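PDB 4EHX: tetraacyldisaccharide 4'-kinase from Aquifex aeolicus, which probably transfers the gamma-phosphate of ATP to the 4'-position of a tetraacyldisaccharide 1-phosphate, forming lipid IVA in lipid A biosynthesis. Local coordinates for residues D181-T186 with F195-P200; T201-R206 with K299-E304. One frame throughout, in Å; residues are numbered along the deposited sequence.

Contact 1. Residues D181-T186 with F195-P200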
ATOM      1  N   ASP A 181      -8.568  12.781   9.128  1.00 19.75           N
ATOM      2  CA  ASP A 181      -9.904  13.264   8.803  1.00 29.06           C
ATOM      3  C   ASP A 181     -10.887  12.115   8.771  1.00 28.25           C
ATOM      4  O   ASP A 181     -12.088  12.297   8.981  1.00 27.34           O
ATOM      5  CB  ASP A 181      -9.915  13.946   7.439  1.00 24.38           C
ATOM      6  CG  ASP A 181      -9.103  15.205   7.422  1.00 27.73           C
ATOM      7  OD1 ASP A 181      -9.248  16.025   8.362  1.00 27.69           O
ATOM      8  OD2 ASP A 181      -8.326  15.374   6.463  1.00 23.00           O
ATOM      9  N   ALA A 182     -10.379  10.930   8.449  1.00 24.22           N
ATOM     10  CA  ALA A 182     -11.218   9.745   8.332  1.00 21.93           C
ATOM     11  C   ALA A 182     -10.391   8.547   8.763  1.00 22.28           C
ATOM     12  O   ALA A 182      -9.180   8.494   8.506  1.00 23.58           O
ATOM     13  CB  ALA A 182     -11.707   9.558   6.889  1.00 21.00           C
ATOM     14  N   LEU A 183     -11.039   7.598   9.430  1.00 21.41           N
ATOM     15  CA  LEU A 183     -10.392   6.347   9.817  1.00 27.62           C
ATOM     16  C   LEU A 183     -10.938   5.176   9.017  1.00 29.34           C
ATOM     17  O   LEU A 183     -12.143   5.053   8.820  1.00 26.99           O
ATOM     18  CB  LEU A 183     -10.612   6.051  11.303  1.00 23.29           C
ATOM     19  CG  LEU A 183      -9.963   7.014  12.294  1.00 31.45           C
ATOM     20  CD1 LEU A 183     -10.270   6.583  13.715  1.00 33.35           C
ATOM     21  CD2 LEU A 183      -8.472   7.067  12.071  1.00 32.06           C
ATOM     22  N   VAL A 184     -10.039   4.304   8.586  1.00 22.36           N
ATOM     23  CA  VAL A 184     -10.429   3.064   7.934  1.00 25.91           C
ATOM     24  C   VAL A 184      -9.937   1.941   8.822  1.00 30.34           C
ATOM     25  O   VAL A 184      -8.730   1.813   9.055  1.00 25.80           O
ATOM     26  CB  VAL A 184      -9.799   2.924   6.523  1.00 22.08           C
ATOM     27  CG1 VAL A 184     -10.175   1.562   5.896  1.00 20.53           C
ATOM     28  CG2 VAL A 184     -10.281   4.062   5.609  1.00 20.74           C
ATOM     29  N   LEU A 185     -10.879   1.158   9.346  1.00 27.14           N
ATOM     30  CA  LEU A 185     -10.565   0.095  10.290  1.00 27.30           C
ATOM     31  C   LEU A 185     -10.393  -1.196   9.513  1.00 31.69           C
ATOM     32  O   LEU A 185     -11.366  -1.781   9.043  1.00 29.32           O
ATOM     33  CB  LEU A 185     -11.676  -0.049  11.327  1.00 25.97           C
ATOM     34  CG  LEU A 185     -12.110   1.211  12.094  1.00 30.94           C
ATOM     35  CD1 LEU A 185     -13.090   0.847  13.211  1.00 33.02           C
ATOM     36  CD2 LEU A 185     -10.927   1.991  12.665  1.00 26.67           C
ATOM     37  N   THR A 186      -9.147  -1.636   9.388  1.00 26.78           N
ATOM     38  CA  THR A 186      -8.788  -2.709   8.460  1.00 25.64           C
ATOM     39  C   THR A 186      -8.723  -4.118   9.072  1.00 27.46           C
ATOM     40  O   THR A 186      -8.799  -4.305  10.296  1.00 25.80           O
ATOM     41  CB  THR A 186      -7.420  -2.406   7.832  1.00 27.56           C
ATOM     42  OG1 THR A 186      -6.448  -2.325   8.883  1.00 23.71           O
ATOM     43  CG2 THR A 186      -7.452  -1.058   7.071  1.00 22.45           C
ATOM     44  N   PHE A 195     -13.941   1.033  16.790  1.00 37.86           N
ATOM     45  CA  PHE A 195     -13.125   2.084  17.370  1.00 36.23           C
ATOM     46  C   PHE A 195     -13.795   3.426  17.149  1.00 42.62           C
ATOM     47  O   PHE A 195     -13.851   3.924  16.023  1.00 45.83           O
ATOM     48  CB  PHE A 195     -11.735   2.069  16.742  1.00 37.95           C
ATOM     49  CG  PHE A 195     -10.771   3.021  17.382  1.00 41.12           C
ATOM     50  CD1 PHE A 195     -10.509   2.951  18.739  1.00 45.54           C
ATOM     51  CD2 PHE A 195     -10.111   3.973  16.624  1.00 40.64           C
ATOM     52  CE1 PHE A 195      -9.614   3.825  19.332  1.00 46.89           C
ATOM     53  CE2 PHE A 195      -9.213   4.847  17.209  1.00 44.99           C
ATOM     54  CZ  PHE A 195      -8.963   4.772  18.564  1.00 44.62           C
ATOM     55  N   PHE A 196     -14.307   4.007  18.229  1.00 39.66           N
ATOM     56  CA  PHE A 196     -15.030   5.269  18.139  1.00 46.97           C
ATOM     57  C   PHE A 196     -14.176   6.465  18.540  1.00 51.42           C
ATOM     58  O   PHE A 196     -13.590   6.499  19.628  1.00 47.17           O
ATOM     59  CB  PHE A 196     -16.296   5.243  18.993  1.00 55.04           C
ATOM     60  CG  PHE A 196     -17.058   6.534  18.962  1.00 58.95           C
ATOM     61  CD1 PHE A 196     -17.975   6.788  17.954  1.00 60.01           C
ATOM     62  CD2 PHE A 196     -16.841   7.504  19.926  1.00 63.04           C
ATOM     63  CE1 PHE A 196     -18.672   7.981  17.915  1.00 60.05           C
ATOM     64  CE2 PHE A 196     -17.532   8.699  19.894  1.00 66.68           C
ATOM     65  CZ  PHE A 196     -18.451   8.936  18.885  1.00 67.26           C
ATOM     66  N   THR A 197     -14.125   7.449  17.650  1.00 43.00           N
ATOM     67  CA  THR A 197     -13.360   8.663  17.872  1.00 43.28           C
ATOM     68  C   THR A 197     -14.205   9.898  17.600  1.00 41.99           C
ATOM     69  O   THR A 197     -13.779  11.019  17.878  1.00 48.88           O
ATOM     70  CB  THR A 197     -12.150   8.731  16.925  1.00 44.82           C
ATOM     71  OG1 THR A 197     -12.613   8.747  15.566  1.00 40.22           O
ATOM     72  CG2 THR A 197     -11.231   7.542  17.133  1.00 45.11           C
ATOM     73  N   GLY A 198     -15.386   9.700  17.027  1.00 38.82           N
ATOM     74  CA  GLY A 198     -16.175  10.818  16.543  1.00 47.06           C
ATOM     75  C   GLY A 198     -15.875  11.172  15.092  1.00 39.15           C
ATOM     76  O   GLY A 198     -16.662  11.863  14.441  1.00 43.41           O
ATOM     77  N   LYS A 199     -14.746  10.700  14.570  1.00 33.73           N
ATOM     78  CA  LYS A 199     -14.411  10.941  13.163  1.00 33.87           C
ATOM     79  C   LYS A 199     -15.166   9.993  12.225  1.00 27.89           C
ATOM     80  O   LYS A 199     -15.517   8.881  12.617  1.00 29.96           O
ATOM     81  CB  LYS A 199     -12.908  10.762  12.930  1.00 31.76           C
ATOM     82  CG  LYS A 199     -12.030  11.687  13.763  1.00 33.52           C
ATOM     83  CD  LYS A 199     -10.562  11.318  13.625  1.00 31.52           C
ATOM     84  CE  LYS A 199      -9.667  12.249  14.433  1.00 32.92           C
ATOM     85  NZ  LYS A 199      -9.707  13.656  13.924  1.00 26.17           N
ATOM     86  N   PRO A 200     -15.383  10.420  10.970  1.00 30.38           N
ATOM     87  CA  PRO A 200     -15.938   9.506   9.965  1.00 31.46           C
ATOM     88  C   PRO A 200     -15.096   8.237   9.932  1.00 34.49           C
ATOM     89  O   PRO A 200     -13.876   8.301   9.785  1.00 30.07           O
ATOM     90  CB  PRO A 200     -15.770  10.278   8.657  1.00 35.19           C
ATOM     91  CG  PRO A 200     -15.702  11.725   9.075  1.00 38.40           C
ATOM     92  CD  PRO A 200     -14.981  11.712  10.388  1.00 33.17           C
TER

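Contact 2. Residues T201-R206 with K299-E304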
ATOM      1  N   THR A 201     -15.748   7.090  10.059  1.00 30.36           N
ATOM      2  CA  THR A 201     -15.045   5.834  10.262  1.00 33.96           C
ATOM      3  C   THR A 201     -15.660   4.754   9.375  1.00 29.59           C
ATOM      4  O   THR A 201     -16.880   4.650   9.285  1.00 27.24           O
ATOM      5  CB  THR A 201     -15.100   5.425  11.750  1.00 39.82           C
ATOM      6  OG1 THR A 201     -14.470   6.447  12.536  1.00 35.22           O
ATOM      7  CG2 THR A 201     -14.387   4.095  11.980  1.00 32.32           C
ATOM      8  N   PHE A 202     -14.805   3.965   8.732  1.00 24.56           N
ATOM      9  CA  PHE A 202     -15.228   2.997   7.717  1.00 29.15           C
ATOM     10  C   PHE A 202     -14.539   1.654   7.892  1.00 30.76           C
ATOM     11  O   PHE A 202     -13.319   1.554   7.781  1.00 27.73           O
ATOM     12  CB  PHE A 202     -14.871   3.520   6.326  1.00 23.58           C
ATOM     13  CG  PHE A 202     -15.394   4.893   6.057  1.00 27.82           C
ATOM     14  CD1 PHE A 202     -14.648   6.006   6.412  1.00 25.81           C
ATOM     15  CD2 PHE A 202     -16.650   5.070   5.493  1.00 30.35           C
ATOM     16  CE1 PHE A 202     -15.137   7.281   6.180  1.00 29.72           C
ATOM     17  CE2 PHE A 202     -17.149   6.339   5.266  1.00 31.48           C
ATOM     18  CZ  PHE A 202     -16.390   7.444   5.610  1.00 31.32           C
ATOM     19  N   LYS A 203     -15.319   0.616   8.138  1.00 27.67           N
ATOM     20  CA  LYS A 203     -14.753  -0.715   8.272  1.00 27.59           C
ATOM     21  C   LYS A 203     -14.385  -1.264   6.910  1.00 28.25           C
ATOM     22  O   LYS A 203     -15.155  -1.145   5.950  1.00 27.14           O
ATOM     23  CB  LYS A 203     -15.764  -1.649   8.932  1.00 30.40           C
ATOM     24  CG  LYS A 203     -15.962  -1.404  10.423  1.00 30.00           C
ATOM     25  CD  LYS A 203     -16.982  -2.416  10.937  1.00 41.12           C
ATOM     26  CE  LYS A 203     -17.098  -2.418  12.442  1.00 45.10           C
ATOM     27  NZ  LYS A 203     -18.034  -3.515  12.824  1.00 52.67           N
ATOM     28  N   MET A 204     -13.219  -1.891   6.834  1.00 28.33           N
ATOM     29  CA  MET A 204     -12.728  -2.418   5.569  1.00 22.82           C
ATOM     30  C   MET A 204     -12.515  -3.917   5.650  1.00 30.07           C
ATOM     31  O   MET A 204     -11.838  -4.407   6.556  1.00 28.46           O
ATOM     32  CB  MET A 204     -11.409  -1.736   5.202  1.00 24.19           C
ATOM     33  CG  MET A 204     -10.735  -2.342   3.974  1.00 23.41           C
ATOM     34  SD  MET A 204      -9.237  -1.420   3.520  1.00 29.17           S
ATOM     35  CE  MET A 204      -8.028  -2.748   3.491  1.00 26.63           C
ATOM     36  N   PHE A 205     -13.106  -4.628   4.696  1.00 23.62           N
ATOM     37  CA  PHE A 205     -12.997  -6.082   4.599  1.00 26.32           C
ATOM     38  C   PHE A 205     -12.282  -6.336   3.293  1.00 29.39           C
ATOM     39  O   PHE A 205     -12.446  -5.571   2.350  1.00 26.60           O
ATOM     40  CB  PHE A 205     -14.389  -6.735   4.541  1.00 28.88           C
ATOM     41  CG  PHE A 205     -15.191  -6.598   5.815  1.00 30.99           C
ATOM     42  CD1 PHE A 205     -15.814  -5.401   6.136  1.00 30.77           C
ATOM     43  CD2 PHE A 205     -15.350  -7.680   6.669  1.00 29.66           C
ATOM     44  CE1 PHE A 205     -16.565  -5.278   7.306  1.00 30.33           C
ATOM     45  CE2 PHE A 205     -16.105  -7.566   7.834  1.00 34.17           C
ATOM     46  CZ  PHE A 205     -16.706  -6.365   8.155  1.00 34.00           C
ATOM     47  N   ARG A 206     -11.473  -7.388   3.232  1.00 26.33           N
ATOM     48  CA  ARG A 206     -10.910  -7.799   1.955  1.00 26.82           C
ATOM     49  C   ARG A 206     -11.337  -9.216   1.690  1.00 28.14           C
ATOM     50  O   ARG A 206     -11.218 -10.077   2.555  1.00 32.32           O
ATOM     51  CB  ARG A 206      -9.379  -7.674   1.945  1.00 32.61           C
ATOM     52  CG  ARG A 206      -8.909  -6.241   1.782  1.00 33.19           C
ATOM     53  CD  ARG A 206      -7.430  -6.164   1.456  1.00 37.45           C
ATOM     54  NE  ARG A 206      -6.604  -6.669   2.539  1.00 48.06           N
ATOM     55  CZ  ARG A 206      -5.276  -6.682   2.521  1.00 53.49           C
ATOM     56  NH1 ARG A 206      -4.618  -6.216   1.469  1.00 54.80           N
ATOM     57  NH2 ARG A 206      -4.605  -7.164   3.557  1.00 63.74           N
ATOM     58  N   LYS A 299     -13.993  -4.315   0.397  1.00 31.71           N
ATOM     59  CA  LYS A 299     -15.396  -4.036   0.614  1.00 30.01           C
ATOM     60  C   LYS A 299     -15.427  -3.085   1.790  1.00 27.24           C
ATOM     61  O   LYS A 299     -14.972  -3.434   2.880  1.00 27.98           O
ATOM     62  CB  LYS A 299     -16.149  -5.309   0.978  1.00 26.31           C
ATOM     63  CG  LYS A 299     -15.921  -6.463   0.002  1.00 31.66           C
ATOM     64  CD  LYS A 299     -16.605  -6.191  -1.317  1.00 29.04           C
ATOM     65  CE  LYS A 299     -16.519  -7.421  -2.244  1.00 32.40           C
ATOM     66  NZ  LYS A 299     -17.153  -7.145  -3.561  1.00 42.79           N
ATOM     67  N   LEU A 300     -15.963  -1.894   1.571  1.00 22.00           N
ATOM     68  CA  LEU A 300     -15.960  -0.868   2.611  1.00 23.06           C
ATOM     69  C   LEU A 300     -17.370  -0.534   3.072  1.00 27.68           C
ATOM     70  O   LEU A 300     -18.224  -0.226   2.255  1.00 29.15           O
ATOM     71  CB  LEU A 300     -15.317   0.404   2.063  1.00 23.94           C
ATOM     72  CG  LEU A 300     -14.850   1.431   3.103  1.00 27.85           C
ATOM     73  CD1 LEU A 300     -13.547   0.969   3.698  1.00 27.57           C
ATOM     74  CD2 LEU A 300     -14.664   2.792   2.462  1.00 34.64           C
ATOM     75  N   GLU A 301     -17.609  -0.554   4.379  1.00 31.88           N
ATOM     76  CA  GLU A 301     -18.904  -0.141   4.908  1.00 30.32           C
ATOM     77  C   GLU A 301     -19.131   1.369   4.732  1.00 33.21           C
ATOM     78  O   GLU A 301     -18.189   2.153   4.819  1.00 33.75           O
ATOM     79  CB  GLU A 301     -19.035  -0.524   6.384  1.00 32.23           C
ATOM     80  CG  GLU A 301     -19.092  -2.010   6.634  1.00 40.16           C
ATOM     81  CD  GLU A 301     -19.510  -2.345   8.056  1.00 42.05           C
ATOM     82  OE1 GLU A 301     -19.772  -1.407   8.842  1.00 41.17           O
ATOM     83  OE2 GLU A 301     -19.577  -3.547   8.384  1.00 46.96           O
ATOM     84  N   ARG A 302     -20.378   1.760   4.477  1.00 27.92           N
ATOM     85  CA  ARG A 302     -20.762   3.181   4.358  1.00 35.37           C
ATOM     86  C   ARG A 302     -19.989   3.865   3.239  1.00 30.98           C
ATOM     87  O   ARG A 302     -19.611   5.024   3.346  1.00 30.57           O
ATOM     88  CB  ARG A 302     -20.520   3.930   5.669  1.00 46.88           C
ATOM     89  CG  ARG A 302     -21.070   3.244   6.907  1.00 66.20           C
ATOM     90  CD  ARG A 302     -20.520   3.884   8.185  1.00 75.03           C
ATOM     91  NE  ARG A 302     -21.146   5.172   8.483  1.00 78.96           N
ATOM     92  CZ  ARG A 302     -20.489   6.324   8.598  1.00 82.08           C
ATOM     93  NH1 ARG A 302     -19.172   6.364   8.443  1.00 75.60           N
ATOM     94  NH2 ARG A 302     -21.152   7.439   8.873  1.00 85.37           N
ATOM     95  N   GLU A 303     -19.724   3.115   2.175  1.00 27.62           N
ATOM     96  CA  GLU A 303     -18.957   3.618   1.043  1.00 29.00           C
ATOM     97  C   GLU A 303     -19.462   4.976   0.509  1.00 28.88           C
ATOM     98  O   GLU A 303     -18.667   5.864   0.157  1.00 27.66           O
ATOM     99  CB  GLU A 303     -18.969   2.539  -0.039  1.00 32.30           C
ATOM    100  CG  GLU A 303     -18.696   2.982  -1.429  1.00 33.36           C
ATOM    101  CD  GLU A 303     -18.550   1.780  -2.327  1.00 29.92           C
ATOM    102  OE1 GLU A 303     -17.462   1.168  -2.310  1.00 28.22           O
ATOM    103  OE2 GLU A 303     -19.532   1.426  -3.008  1.00 30.82           O
ATOM    104  N   GLU A 304     -20.773   5.152   0.463  1.00 27.51           N
ATOM    105  CA  GLU A 304     -21.321   6.409  -0.033  1.00 30.59           C
ATOM    106  C   GLU A 304     -20.941   7.615   0.832  1.00 30.37           C
ATOM    107  O   GLU A 304     -20.835   8.726   0.318  1.00 27.90           O
ATOM    108  CB  GLU A 304     -22.836   6.322  -0.241  1.00 31.50           C
ATOM    109  CG  GLU A 304     -23.199   5.510  -1.480  1.00 42.44           C
ATOM    110  CD  GLU A 304     -24.598   4.938  -1.417  1.00 52.88           C
ATOM    111  OE1 GLU A 304     -24.742   3.759  -0.998  1.00 40.55           O
ATOM    112  OE2 GLU A 304     -25.545   5.674  -1.784  1.00 41.37           O
TER
HETATM  113  O   HOH W   1     -17.980   1.262   9.132  1.00 38.99           O
HETATM  114  O   HOH W   2     -20.093  -1.265  11.850  1.00 57.41           O

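Contact 1. Residues D181-T186 with F195-P200
Leu-183 and Thr-197 reach toward each other tip to tip, with CD1 of the leucine 3.7 Å from CG2 of the threonine. The same CD1 lies at the edge of the Phe-195 ring, near its plane, 3.9 Å from CD2. With CG anti to the carbonyl carbon (chi1 -66°) and CD1 at the far end of an extended branch, Leu-183 serves both partners with one methyl. Leu-185 crosses Phe-195 at about a right angle, its CD1 4.0 Å from the CB of the phenylalanine, and the Phe-195 side chain also touches Leu-155 and Ile-177 beyond the two segments. These leucines are buried. They belong to strand 182-186 of the P-loop kinase core, and 195-200 is the end of the loop that leads from it into the parallel neighbouring strand 201-212. The two backbones draw together where Leu-183 N donates to Pro-200 O, 2.9 Å away and nearly straight at 167°, and Pro-200 lays CD 3.3 Å from Asp-181 O. In the loop, Thr-197 OG1 accepts from Lys-199 N, 3.1 Å away, forming an ST turn. The looser, partly exposed side is that of the Asp-181 and Lys-199 side-chain ends: the Asp-181 carboxylate turns to the backbone N of Asn-151, and Lys-199 NZ hydrogen-bonds to the carbonyl oxygens of Ala-180 and Arg-178.

Contact 2. Residues T201-R206 with K299-E304
Lys-203 and Glu-301 lie side by side and point the same way, the lysine CD 3.6 Å from Glu-301 OE1. The touch is between methylene and carboxylate, for Lys-203 NZ makes its salt bridge with Glu-194. One water joins OE1 to the backbone N of Lys-203, and a second links OE1 to NZ, weakly on the lysine side. The carboxylate also leans on Phe-205, obliquely and with the two planes 21° apart, bringing OE2 to 3.6 Å from the ring's CE1. An alanine in place of Glu-301 would probably leave both waters without their carboxylate acceptor and open a gap beside the Lys-203 methylenes and Phe-205 CE1.

Phe-202 and Arg-302 cross at about a right angle. NH1 stands over one face of the ring, 3.8 Å from CE2, and gives a weak hydrogen bond to Thr-201 O. Glu-301 O sits in the plane of the same ring, at its edge, 3.4 Å from CD2. Leu-300 carries CG anti to the backbone N (chi1 -162°), and its branch fits between Phe-202 CB and Met-204 CB, with CD1 3.8 Å from the latter. Helix 51-61, whose first residues belong to the predicted ATP-binding site, covers this side through Phe-54 and Tyr-57.

The backbones pair as an antiparallel ladder: Phe-205 and Lys-299 form a hydrogen-bonded pair, and Met-204 faces Leu-300 as a non-hydrogen-bonded one. Glu-301 N, inside a type II turn from Leu-300 to Glu-303 that leads into helix 303-312, adds a hydrogen bond to Lys-203 O. The contact thus divides chemically, with apolar packing on the Leu-300 and Met-204 face and a hydrated charge network around Glu-301, whose negative charge may be partly offset by Lys-203, although NZ is not in contact with the carboxylate and already pairs with Glu-194.

How the contacts relate
Following the chain from the N terminus, strand 182-186 is the first of the segments met, well into the chain; it returns through a short loop without helix or strand, which contact 1 closes at 195-200. Strand 201-212 begins at once, so contact 2 opens directly after contact 1 has closed; the two are in series, neither nested nor crossed. Contact 2 closes a far longer excursion, more than ninety residues with helices and strands of their own, when 299-304 arrives. The contacts meet where Leu-183 O and Leu-185 O probably bond to the N atoms of Phe-202 and Met-204. Strand 201-212 is therefore flanked by 182-186, parallel, and by 291-300, antiparallel, tying the chain's C-terminal end to the core.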